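Local atomic coordinates of ribokinase RBSK (Mycobacterium tuberculosis, PDB entry 3GO6), a protein that probably phosphorylates D-ribose at O-5, using ATP and a divalent cation, most likely magnesium, to make D-ribose 5-phosphate. Residues K58-A69 with D248-A256; R273-L281 with P293-L302. One frame throughout, in Å; residues are numbered along the deposited sequence.

How the contacts relate
Helix 58-68 comes early in the chain and starts at the ribose pocket. Its partner in contact 1, helix 246-257, arrives only after all eight strands of the central sheet, so this contact closes a loop of 178 residues. The next helix in the chain is 265-282, and contact 2 closes a much shorter loop, of 11 residues, when 293-302 folds back across that helix. The two follow one another in series, neither enclosing the other, with centres about 12 Å apart. Val253 on Ala278 and Val249 on Pro293 join them, so the C-terminal helices pack onto the helix pair that carries the sugar site.

Contact 1. Residues K58-A69 with D248-A256; sequences KGANQAVAAARA and DVFAGVLAA. With RIB (alpha-D-ribofuranose), chain C.
The helix pair at the ribose pocket of this PfkB-family kinase is bound at its N-terminal ends by Asp248, the predicted proton acceptor, whose carboxylate takes one amide on each oxygen. Asn61 ND2 reaches OD2 of Asp248 at 2.9 Å in a nearly straight bond (171°), and Gln62 NE2 meets OD1 of Asp248 at 3.0 Å. Each donor comes in on the anti side of its oxygen but clearly tilted out of the carboxylate plane, and both amide planes are turned well away from it. Asp248 CG lies beside its own backbone N (chi1 -68°), which aims the carboxylate at helix 58-68. The O5 hydroxyl of ribose donates to Asp248 OD2 at 2.5 Å, while Asn61 ND2 also holds the sugar's O3. Gln150 NE2 is hydrogen-bonded to Gln62 OE1. Lys58 gives its backbone N to ribose O1; its ammonium, bonded to Thr45 of the second subunit, reaches O5 only weakly.

Beyond the pocket the axes cross at -49°, just 7.1 Å apart. Gly252 permits this: its CA lies 3.4 Å from Gln62 O in a CA-H...O contact, and Ala65, Ala66 and Ala69 pack small methyls against Val249, Val253 and Ala256. O5 is the hydroxyl expected to receive the phosphate; its placing against OD2 fits the predicted role of Asp248, and the two amides hold the carboxylate's rotation.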
ATOM      1  N   LYS A  58       1.770 -14.754  -5.679  1.00 12.25           N
ATOM      2  CA  LYS A  58       1.310 -15.772  -6.643  1.00 13.10           C
ATOM      3  C   LYS A  58       1.737 -17.197  -6.282  1.00 12.39           C
ATOM      4  O   LYS A  58       0.944 -18.133  -6.382  1.00 13.90           O
ATOM      5  CB  LYS A  58       1.821 -15.472  -8.060  1.00 12.93           C
ATOM      6  CG  LYS A  58       1.115 -14.327  -8.735  1.00 16.08           C
ATOM      7  CD  LYS A  58       1.612 -14.187 -10.190  1.00 20.01           C
ATOM      8  CE  LYS A  58       1.179 -12.852 -10.770  1.00 21.06           C
ATOM      9  NZ  LYS A  58      -0.252 -12.471 -10.405  1.00 25.88           N
ATOM     10  N   GLY A  59       2.985 -17.384  -5.886  1.00 12.43           N
ATOM     11  CA  GLY A  59       3.474 -18.742  -5.632  1.00 11.53           C
ATOM     12  C   GLY A  59       2.822 -19.314  -4.377  1.00 12.06           C
ATOM     13  O   GLY A  59       2.324 -20.449  -4.373  1.00 12.22           O
ATOM     14  N   ALA A  60       2.836 -18.527  -3.307  1.00 11.79           N
ATOM     15  CA  ALA A  60       2.204 -18.937  -2.053  1.00 11.78           C
ATOM     16  C   ALA A  60       0.716 -19.236  -2.288  1.00 11.65           C
ATOM     17  O   ALA A  60       0.213 -20.261  -1.828  1.00 12.28           O
ATOM     18  CB  ALA A  60       2.365 -17.828  -1.018  1.00 11.23           C
ATOM     19  N   ASN A  61       0.021 -18.341  -2.986  1.00 11.41           N
ATOM     20  CA  ASN A  61      -1.419 -18.508  -3.250  1.00 11.60           C
ATOM     21  C   ASN A  61      -1.696 -19.779  -4.045  1.00 11.74           C
ATOM     22  O   ASN A  61      -2.671 -20.496  -3.774  1.00 11.43           O
ATOM     23  CB  ASN A  61      -1.991 -17.330  -4.060  1.00 11.93           C
ATOM     24  CG  ASN A  61      -1.971 -16.021  -3.313  1.00 13.51           C
ATOM     25  OD1 ASN A  61      -1.790 -15.988  -2.099  1.00 14.97           O
ATOM     26  ND2 ASN A  61      -2.182 -14.923  -4.044  1.00 12.16           N
ATOM     27  N   GLN A  62      -0.852 -20.046  -5.047  1.00 11.71           N
ATOM     28  CA  GLN A  62      -1.033 -21.242  -5.879  1.00 11.68           C
ATOM     29  C   GLN A  62      -0.746 -22.525  -5.095  1.00 11.64           C
ATOM     30  O   GLN A  62      -1.454 -23.522  -5.254  1.00 11.52           O
ATOM     31  CB  GLN A  62      -0.207 -21.153  -7.163  1.00 11.71           C
ATOM     32  CG  GLN A  62      -0.771 -20.051  -8.067  1.00 11.76           C
ATOM     33  CD  GLN A  62       0.024 -19.780  -9.303  1.00 11.35           C
ATOM     34  OE1 GLN A  62       0.878 -20.557  -9.689  1.00 12.98           O
ATOM     35  NE2 GLN A  62      -0.262 -18.641  -9.945  1.00 11.71           N
ATOM     36  N   ALA A  63       0.259 -22.481  -4.221  1.00 11.33           N
ATOM     37  CA  ALA A  63       0.577 -23.615  -3.351  1.00 10.69           C
ATOM     38  C   ALA A  63      -0.582 -23.902  -2.390  1.00 10.99           C
ATOM     39  O   ALA A  63      -0.974 -25.069  -2.208  1.00 12.26           O
ATOM     40  CB  ALA A  63       1.899 -23.331  -2.577  1.00 10.37           C
ATOM     41  N   VAL A  64      -1.137 -22.857  -1.782  1.00 10.93           N
ATOM     42  CA  VAL A  64      -2.269 -22.983  -0.858  1.00 12.45           C
ATOM     43  C   VAL A  64      -3.515 -23.571  -1.551  1.00 12.41           C
ATOM     44  O   VAL A  64      -4.173 -24.480  -1.027  1.00 11.78           O
ATOM     45  CB  VAL A  64      -2.597 -21.644  -0.168  1.00 11.73           C
ATOM     46  CG1 VAL A  64      -3.941 -21.717   0.544  1.00 15.90           C
ATOM     47  CG2 VAL A  64      -1.470 -21.262   0.849  1.00 13.34           C
ATOM     48  N   ALA A  65      -3.811 -23.076  -2.746  1.00 12.48           N
ATOM     49  CA  ALA A  65      -4.938 -23.606  -3.525  1.00 13.20           C
ATOM     50  C   ALA A  65      -4.745 -25.078  -3.911  1.00 13.69           C
ATOM     51  O   ALA A  65      -5.685 -25.891  -3.803  1.00 14.55           O
ATOM     52  CB  ALA A  65      -5.188 -22.742  -4.772  1.00 12.02           C
ATOM     53  N   ALA A  66      -3.547 -25.432  -4.370  1.00 13.85           N
ATOM     54  CA  ALA A  66      -3.244 -26.836  -4.675  1.00 14.67           C
ATOM     55  C   ALA A  66      -3.400 -27.748  -3.442  1.00 15.52           C
ATOM     56  O   ALA A  66      -3.923 -28.861  -3.553  1.00 16.10           O
ATOM     57  CB  ALA A  66      -1.843 -26.969  -5.273  1.00 14.72           C
ATOM     58  N   ALA A  67      -2.941 -27.277  -2.278  1.00 15.55           N
ATOM     59  CA  ALA A  67      -3.076 -28.034  -1.017  1.00 16.70           C
ATOM     60  C   ALA A  67      -4.539 -28.198  -0.585  1.00 16.87           C
ATOM     61  O   ALA A  67      -4.969 -29.314  -0.241  1.00 17.37           O
ATOM     62  CB  ALA A  67      -2.250 -27.393   0.095  1.00 15.64           C
ATOM     63  N   ARG A  68      -5.309 -27.116  -0.631  1.00 16.54           N
ATOM     64  CA  ARG A  68      -6.748 -27.211  -0.334  1.00 17.47           C
ATOM     65  C   ARG A  68      -7.506 -28.108  -1.325  1.00 17.94           C
ATOM     66  O   ARG A  68      -8.497 -28.741  -0.949  1.00 18.42           O
ATOM     67  CB  ARG A  68      -7.391 -25.830  -0.237  1.00 17.15           C
ATOM     68  CG  ARG A  68      -6.871 -25.028   0.958  1.00 17.75           C
ATOM     69  CD  ARG A  68      -7.596 -23.712   1.085  1.00 19.77           C
ATOM     70  NE  ARG A  68      -7.022 -22.855   2.125  1.00 19.32           N
ATOM     71  CZ  ARG A  68      -7.467 -21.632   2.403  1.00 20.57           C
ATOM     72  NH1 ARG A  68      -8.499 -21.125   1.741  1.00 18.35           N
ATOM     73  NH2 ARG A  68      -6.883 -20.914   3.356  1.00 21.44           N
ATOM     74  N   ALA A  69      -7.039 -28.158  -2.574  1.00 17.91           N
ATOM     75  CA  ALA A  69      -7.603 -29.044  -3.595  1.00 18.61           C
ATOM     76  C   ALA A  69      -7.166 -30.513  -3.484  1.00 19.55           C
ATOM     77  O   ALA A  69      -7.597 -31.332  -4.295  1.00 20.38           O
ATOM     78  CB  ALA A  69      -7.310 -28.509  -5.012  1.00 18.16           C
ATOM     79  N   ASP A 248      -4.866 -17.311  -9.258  1.00 13.61           N
ATOM     80  CA  ASP A 248      -3.935 -18.191  -8.523  1.00 13.51           C
ATOM     81  C   ASP A 248      -4.640 -19.444  -8.072  1.00 13.05           C
ATOM     82  O   ASP A 248      -4.056 -20.520  -8.078  1.00 12.87           O
ATOM     83  CB  ASP A 248      -3.362 -17.467  -7.298  1.00 13.83           C
ATOM     84  CG  ASP A 248      -2.446 -16.324  -7.685  1.00 16.28           C
ATOM     85  OD1 ASP A 248      -1.825 -16.410  -8.777  1.00 16.40           O
ATOM     86  OD2 ASP A 248      -2.373 -15.329  -6.920  1.00 18.30           O
ATOM     87  N   VAL A 249      -5.903 -19.303  -7.664  1.00 12.89           N
ATOM     88  CA  VAL A 249      -6.718 -20.471  -7.307  1.00 12.70           C
ATOM     89  C   VAL A 249      -6.892 -21.392  -8.518  1.00 13.39           C
ATOM     90  O   VAL A 249      -6.659 -22.601  -8.436  1.00 13.88           O
ATOM     91  CB  VAL A 249      -8.099 -20.075  -6.694  1.00 12.81           C
ATOM     92  CG1 VAL A 249      -8.945 -21.334  -6.451  1.00 13.16           C
ATOM     93  CG2 VAL A 249      -7.903 -19.322  -5.350  1.00 12.17           C
ATOM     94  N   PHE A 250      -7.282 -20.820  -9.655  1.00 13.51           N
ATOM     95  CA  PHE A 250      -7.398 -21.609 -10.895  1.00 13.25           C
ATOM     96  C   PHE A 250      -6.100 -22.395 -11.156  1.00 12.96           C
ATOM     97  O   PHE A 250      -6.142 -23.604 -11.404  1.00 13.17           O
ATOM     98  CB  PHE A 250      -7.744 -20.675 -12.068  1.00 13.06           C
ATOM     99  CG  PHE A 250      -7.861 -21.378 -13.406  1.00 14.05           C
ATOM    100  CD1 PHE A 250      -9.126 -21.664 -13.939  1.00 16.10           C
ATOM    101  CD2 PHE A 250      -6.720 -21.727 -14.137  1.00 14.01           C
ATOM    102  CE1 PHE A 250      -9.255 -22.315 -15.181  1.00 14.28           C
ATOM    103  CE2 PHE A 250      -6.827 -22.385 -15.375  1.00 16.64           C
ATOM    104  CZ  PHE A 250      -8.110 -22.675 -15.899  1.00 15.14           C
ATOM    105  N   ALA A 251      -4.948 -21.725 -11.057  1.00 14.02           N
ATOM    106  CA  ALA A 251      -3.657 -22.346 -11.395  1.00 13.56           C
ATOM    107  C   ALA A 251      -3.292 -23.467 -10.427  1.00 13.99           C
ATOM    108  O   ALA A 251      -2.847 -24.551 -10.849  1.00 13.34           O
ATOM    109  CB  ALA A 251      -2.553 -21.293 -11.437  1.00 14.22           C
ATOM    110  N   GLY A 252      -3.483 -23.217  -9.129  1.00 13.33           N
ATOM    111  CA  GLY A 252      -3.143 -24.219  -8.108  1.00 13.22           C
ATOM    112  C   GLY A 252      -4.022 -25.443  -8.233  1.00 13.49           C
ATOM    113  O   GLY A 252      -3.547 -26.585  -8.109  1.00 14.33           O
ATOM    114  N   VAL A 253      -5.310 -25.220  -8.475  1.00 13.44           N
ATOM    115  CA  VAL A 253      -6.244 -26.345  -8.689  1.00 14.03           C
ATOM    116  C   VAL A 253      -5.940 -27.118  -9.981  1.00 14.39           C
ATOM    117  O   VAL A 253      -6.042 -28.358 -10.008  1.00 14.78           O
ATOM    118  CB  VAL A 253      -7.720 -25.882  -8.650  1.00 14.48           C
ATOM    119  CG1 VAL A 253      -8.679 -27.038  -9.039  1.00 15.59           C
ATOM    120  CG2 VAL A 253      -8.036 -25.362  -7.267  1.00 13.06           C
ATOM    121  N   LEU A 254      -5.564 -26.401 -11.039  1.00 14.77           N
ATOM    122  CA  LEU A 254      -5.156 -27.060 -12.270  1.00 15.30           C
ATOM    123  C   LEU A 254      -3.958 -27.979 -11.993  1.00 15.70           C
ATOM    124  O   LEU A 254      -3.949 -29.156 -12.418  1.00 15.94           O
ATOM    125  CB  LEU A 254      -4.844 -26.049 -13.383  1.00 15.01           C
ATOM    126  CG  LEU A 254      -4.797 -26.660 -14.788  1.00 14.75           C
ATOM    127  CD1 LEU A 254      -6.222 -26.961 -15.271  1.00 15.56           C
ATOM    128  CD2 LEU A 254      -4.098 -25.746 -15.791  1.00 14.51           C
ATOM    129  N   ALA A 255      -2.959 -27.457 -11.277  1.00 15.41           N
ATOM    130  CA  ALA A 255      -1.769 -28.252 -10.923  1.00 16.16           C
ATOM    131  C   ALA A 255      -2.128 -29.484 -10.092  1.00 16.79           C
ATOM    132  O   ALA A 255      -1.543 -30.561 -10.284  1.00 16.60           O
ATOM    133  CB  ALA A 255      -0.734 -27.396 -10.180  1.00 16.36           C
ATOM    134  N   ALA A 256      -3.090 -29.317  -9.183  1.00 17.28           N
ATOM    135  CA  ALA A 256      -3.508 -30.389  -8.276  1.00 18.41           C
ATOM    136  C   ALA A 256      -4.297 -31.504  -8.977  1.00 19.89           C
ATOM    137  O   ALA A 256      -4.480 -32.590  -8.395  1.00 20.48           O
ATOM    138  CB  ALA A 256      -4.341 -29.810  -7.150  1.00 18.13           C
TER
HETATM  139  O5  RIB C 305      -2.535 -13.030  -7.985  1.00 20.44           O
HETATM  140  C5  RIB C 305      -2.583 -12.170  -6.824  1.00 21.84           C
HETATM  141  C4  RIB C 305      -1.187 -12.132  -6.174  1.00 19.40           C
HETATM  142  O4  RIB C 305      -0.305 -11.398  -7.047  1.00 19.95           O
HETATM  143  C3  RIB C 305      -1.151 -11.371  -4.861  1.00 18.03           C
HETATM  144  O3  RIB C 305      -1.222 -12.212  -3.682  1.00 15.22           O
HETATM  145  C2  RIB C 305       0.129 -10.560  -4.936  1.00 16.98           C
HETATM  146  O2  RIB C 305       1.039 -10.899  -3.883  1.00 17.87           O
HETATM  147  C1  RIB C 305       0.740 -10.786  -6.311  1.00 17.44           C
HETATM  148  O1  RIB C 305       1.844 -11.700  -6.266  1.00 15.84           O

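Contact 2. Residues R273-L281 with P293-L302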
ATOM      1  N   ARG A 273     -12.126 -28.293 -15.895  1.00 18.81           N
ATOM      2  CA  ARG A 273     -13.445 -28.079 -15.275  1.00 19.04           C
ATOM      3  C   ARG A 273     -13.325 -27.730 -13.793  1.00 18.62           C
ATOM      4  O   ARG A 273     -13.994 -26.819 -13.314  1.00 18.07           O
ATOM      5  CB  ARG A 273     -14.361 -29.298 -15.460  1.00 19.14           C
ATOM      6  CG  ARG A 273     -14.934 -29.361 -16.875  1.00 21.25           C
ATOM      7  CD  ARG A 273     -15.611 -30.686 -17.193  1.00 25.05           C
ATOM      8  NE  ARG A 273     -16.144 -30.645 -18.555  1.00 27.71           N
ATOM      9  CZ  ARG A 273     -16.624 -31.689 -19.235  1.00 30.85           C
ATOM     10  NH1 ARG A 273     -16.633 -32.904 -18.698  1.00 31.32           N
ATOM     11  NH2 ARG A 273     -17.096 -31.510 -20.472  1.00 31.33           N
ATOM     12  N   ARG A 274     -12.488 -28.471 -13.077  1.00 18.12           N
ATOM     13  CA  ARG A 274     -12.309 -28.251 -11.645  1.00 18.25           C
ATOM     14  C   ARG A 274     -11.652 -26.893 -11.384  1.00 17.45           C
ATOM     15  O   ARG A 274     -12.061 -26.173 -10.484  1.00 17.82           O
ATOM     16  CB  ARG A 274     -11.496 -29.394 -11.038  1.00 18.03           C
ATOM     17  CG  ARG A 274     -12.305 -30.714 -11.001  1.00 18.86           C
ATOM     18  CD  ARG A 274     -11.541 -31.886 -10.409  1.00 19.89           C
ATOM     19  NE  ARG A 274     -11.335 -31.699  -8.978  1.00 23.79           N
ATOM     20  CZ  ARG A 274     -12.256 -31.913  -8.038  1.00 26.23           C
ATOM     21  NH1 ARG A 274     -13.477 -32.338  -8.372  1.00 26.94           N
ATOM     22  NH2 ARG A 274     -11.959 -31.687  -6.756  1.00 25.58           N
ATOM     23  N   ALA A 275     -10.646 -26.551 -12.184  1.00 16.86           N
ATOM     24  CA  ALA A 275      -9.948 -25.273 -12.034  1.00 17.15           C
ATOM     25  C   ALA A 275     -10.913 -24.116 -12.313  1.00 17.38           C
ATOM     26  O   ALA A 275     -10.923 -23.112 -11.581  1.00 16.68           O
ATOM     27  CB  ALA A 275      -8.692 -25.216 -12.955  1.00 16.25           C
ATOM     28  N   CYS A 276     -11.758 -24.273 -13.338  1.00 17.42           N
ATOM     29  CA  CYS A 276     -12.765 -23.247 -13.664  1.00 17.93           C
ATOM     30  C   CYS A 276     -13.754 -23.056 -12.516  1.00 16.86           C
ATOM     31  O   CYS A 276     -14.050 -21.920 -12.138  1.00 16.37           O
ATOM     32  CB  CYS A 276     -13.517 -23.577 -14.971  1.00 17.79           C
ATOM     33  SG  CYS A 276     -12.615 -23.131 -16.455  1.00 21.59           S
ATOM     34  N   ALA A 277     -14.236 -24.160 -11.945  1.00 17.13           N
ATOM     35  CA  ALA A 277     -15.159 -24.080 -10.812  1.00 16.66           C
ATOM     36  C   ALA A 277     -14.517 -23.434  -9.598  1.00 17.19           C
ATOM     37  O   ALA A 277     -15.136 -22.599  -8.945  1.00 17.73           O
ATOM     38  CB  ALA A 277     -15.723 -25.468 -10.442  1.00 17.49           C
ATOM     39  N   ALA A 278     -13.282 -23.826  -9.281  1.00 16.86           N
ATOM     40  CA  ALA A 278     -12.593 -23.278  -8.103  1.00 16.42           C
ATOM     41  C   ALA A 278     -12.325 -21.781  -8.241  1.00 16.13           C
ATOM     42  O   ALA A 278     -12.508 -21.019  -7.282  1.00 15.98           O
ATOM     43  CB  ALA A 278     -11.302 -24.044  -7.818  1.00 16.18           C
ATOM     44  N   GLY A 279     -11.917 -21.360  -9.432  1.00 15.47           N
ATOM     45  CA  GLY A 279     -11.724 -19.950  -9.741  1.00 16.58           C
ATOM     46  C   GLY A 279     -12.977 -19.122  -9.522  1.00 17.60           C
ATOM     47  O   GLY A 279     -12.917 -18.019  -8.954  1.00 18.02           O
ATOM     48  N   ALA A 280     -14.118 -19.659  -9.944  1.00 17.02           N
ATOM     49  CA  ALA A 280     -15.406 -18.978  -9.748  1.00 17.33           C
ATOM     50  C   ALA A 280     -15.722 -18.810  -8.257  1.00 17.33           C
ATOM     51  O   ALA A 280     -16.051 -17.702  -7.800  1.00 17.24           O
ATOM     52  CB  ALA A 280     -16.524 -19.753 -10.460  1.00 17.54           C
ATOM     53  N   LEU A 281     -15.600 -19.904  -7.507  1.00 17.00           N
ATOM     54  CA  LEU A 281     -15.782 -19.915  -6.057  1.00 17.62           C
ATOM     55  C   LEU A 281     -14.865 -18.914  -5.355  1.00 17.74           C
ATOM     56  O   LEU A 281     -15.250 -18.283  -4.358  1.00 16.96           O
ATOM     57  CB  LEU A 281     -15.507 -21.316  -5.495  1.00 17.61           C
ATOM     58  CG  LEU A 281     -16.485 -22.446  -5.810  1.00 18.99           C
ATOM     59  CD1 LEU A 281     -16.045 -23.730  -5.137  1.00 17.81           C
ATOM     60  CD2 LEU A 281     -17.931 -22.090  -5.406  1.00 19.30           C
ATOM     61  N   PRO A 293     -11.051 -22.641  -2.372  1.00 20.00           N
ATOM     62  CA  PRO A 293     -12.024 -23.538  -1.788  1.00 20.85           C
ATOM     63  C   PRO A 293     -11.436 -24.915  -1.473  1.00 21.48           C
ATOM     64  O   PRO A 293     -10.423 -25.334  -2.060  1.00 21.19           O
ATOM     65  CB  PRO A 293     -13.078 -23.651  -2.897  1.00 20.74           C
ATOM     66  CG  PRO A 293     -12.278 -23.566  -4.139  1.00 20.54           C
ATOM     67  CD  PRO A 293     -11.231 -22.517  -3.834  1.00 20.15           C
ATOM     68  N   ALA A 294     -12.084 -25.623  -0.557  1.00 23.31           N
ATOM     69  CA  ALA A 294     -11.707 -27.005  -0.252  1.00 24.01           C
ATOM     70  C   ALA A 294     -12.132 -27.917  -1.397  1.00 24.86           C
ATOM     71  O   ALA A 294     -13.023 -27.560  -2.191  1.00 24.76           O
ATOM     72  CB  ALA A 294     -12.328 -27.458   1.088  1.00 25.05           C
ATOM     73  N   ALA A 295     -11.496 -29.082  -1.501  1.00 25.05           N
ATOM     74  CA  ALA A 295     -11.800 -30.022  -2.578  1.00 26.54           C
ATOM     75  C   ALA A 295     -13.304 -30.356  -2.627  1.00 27.45           C
ATOM     76  O   ALA A 295     -13.897 -30.441  -3.712  1.00 27.18           O
ATOM     77  CB  ALA A 295     -10.981 -31.291  -2.425  1.00 26.65           C
ATOM     78  N   ALA A 296     -13.907 -30.534  -1.449  1.00 27.81           N
ATOM     79  CA  ALA A 296     -15.324 -30.887  -1.369  1.00 28.62           C
ATOM     80  C   ALA A 296     -16.229 -29.771  -1.892  1.00 28.55           C
ATOM     81  O   ALA A 296     -17.276 -30.056  -2.480  1.00 29.37           O
ATOM     82  CB  ALA A 296     -15.700 -31.260   0.050  1.00 28.81           C
ATOM     83  N   ALA A 297     -15.831 -28.510  -1.687  1.00 27.88           N
ATOM     84  CA  ALA A 297     -16.564 -27.365  -2.248  1.00 27.75           C
ATOM     85  C   ALA A 297     -16.499 -27.328  -3.779  1.00 27.77           C
ATOM     86  O   ALA A 297     -17.476 -26.963  -4.441  1.00 27.21           O
ATOM     87  CB  ALA A 297     -16.064 -26.043  -1.658  1.00 27.77           C
ATOM     88  N   ILE A 298     -15.341 -27.691  -4.329  1.00 27.65           N
ATOM     89  CA  ILE A 298     -15.157 -27.789  -5.774  1.00 27.71           C
ATOM     90  C   ILE A 298     -16.099 -28.873  -6.339  1.00 28.56           C
ATOM     91  O   ILE A 298     -16.836 -28.629  -7.309  1.00 27.85           O
ATOM     92  CB  ILE A 298     -13.677 -28.103  -6.138  1.00 27.58           C
ATOM     93  CG1 ILE A 298     -12.745 -26.953  -5.689  1.00 27.55           C
ATOM     94  CG2 ILE A 298     -13.524 -28.365  -7.633  1.00 26.22           C
ATOM     95  CD1 ILE A 298     -11.252 -27.329  -5.722  1.00 26.85           C
ATOM     96  N   ASP A 299     -16.065 -30.056  -5.718  1.00 29.41           N
ATOM     97  CA  ASP A 299     -16.964 -31.171  -6.071  1.00 31.01           C
ATOM     98  C   ASP A 299     -18.422 -30.738  -6.068  1.00 31.28           C
ATOM     99  O   ASP A 299     -19.138 -30.973  -7.037  1.00 31.72           O
ATOM    100  CB  ASP A 299     -16.804 -32.344  -5.101  1.00 31.07           C
ATOM    101  CG  ASP A 299     -15.475 -33.029  -5.225  1.00 32.49           C
ATOM    102  OD1 ASP A 299     -14.808 -32.863  -6.269  1.00 33.87           O
ATOM    103  OD2 ASP A 299     -15.099 -33.751  -4.269  1.00 34.63           O
ATOM    104  N   ALA A 300     -18.833 -30.104  -4.976  1.00 32.27           N
ATOM    105  CA  ALA A 300     -20.203 -29.638  -4.773  1.00 33.33           C
ATOM    106  C   ALA A 300     -20.647 -28.616  -5.810  1.00 34.27           C
ATOM    107  O   ALA A 300     -21.800 -28.639  -6.244  1.00 34.50           O
ATOM    108  CB  ALA A 300     -20.368 -29.071  -3.369  1.00 33.44           C
ATOM    109  N   ALA A 301     -19.738 -27.722  -6.201  1.00 34.53           N
ATOM    110  CA  ALA A 301     -20.035 -26.705  -7.216  1.00 34.99           C
ATOM    111  C   ALA A 301     -20.154 -27.324  -8.603  1.00 35.55           C
ATOM    112  O   ALA A 301     -20.940 -26.868  -9.429  1.00 35.45           O
ATOM    113  CB  ALA A 301     -18.966 -25.613  -7.216  1.00 35.39           C
ATOM    114  N   LEU A 302     -19.369 -28.362  -8.859  1.00 36.23           N
ATOM    115  CA  LEU A 302     -19.477 -29.088 -10.114  1.00 37.22           C
ATOM    116  C   LEU A 302     -20.767 -29.923 -10.178  1.00 38.61           C
ATOM    117  O   LEU A 302     -21.415 -29.957 -11.226  1.00 38.46           O
ATOM    118  CB  LEU A 302     -18.243 -29.952 -10.366  1.00 36.83           C
ATOM    119  CG  LEU A 302     -16.939 -29.234 -10.737  1.00 35.78           C
ATOM    120  CD1 LEU A 302     -15.809 -30.242 -10.750  1.00 35.94           C
ATOM    121  CD2 LEU A 302     -17.046 -28.547 -12.081  1.00 33.96           C
TER
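Arg274 and Asp299 form the polar end of this crossing. NH1 of Arg274 donates to Asp299 OD1 at 2.5 Å, nearly along the C-O axis and in the plane of the guanidinium; NH2 adds a weak bond to the same oxygen, so one carboxylate oxygen carries the whole salt bridge. The two flat groups are turned 55° from each other. CG2 of Ile298 lies over the centre of one guanidinium face, 3.7 Å above the plane, and on the aliphatic part of the chain Leu302 CD1 approaches Arg274 CG to 3.5 Å. Arg274 thus sits as a knob among Ala295, Ile298, Asp299 and Leu302. Its bend at chi3 (69°) swings the guanidinium round towards Asp299, and NE has a weak bond to Asn257.

In this PfkB-family, ribokinase-like fold the C-terminal helix 295-303 lies across helix 265-282, the one that follows 246-257, almost at right angles (102°), the axes of the two segments coming within 9.1 Å. Leu302 CD2 lies 3.7 Å from Ala277 CB. Near the crossing point, Ala278 CB faces Ile298 CG1 at 3.9 Å and touches the ring of Pro293 at CG. One turn further, Leu281 pushes CD1 among Pro293 CB, Ala297 O and Ala301 CB, meeting the carbonyl oxygen at 3.6 Å.

Farther out, helix 246-257 backs the pair, with Phe250 packed on Ala275 and Cys276. On another side of helix 265-282, Pro236 touches Ala277 and Ala280.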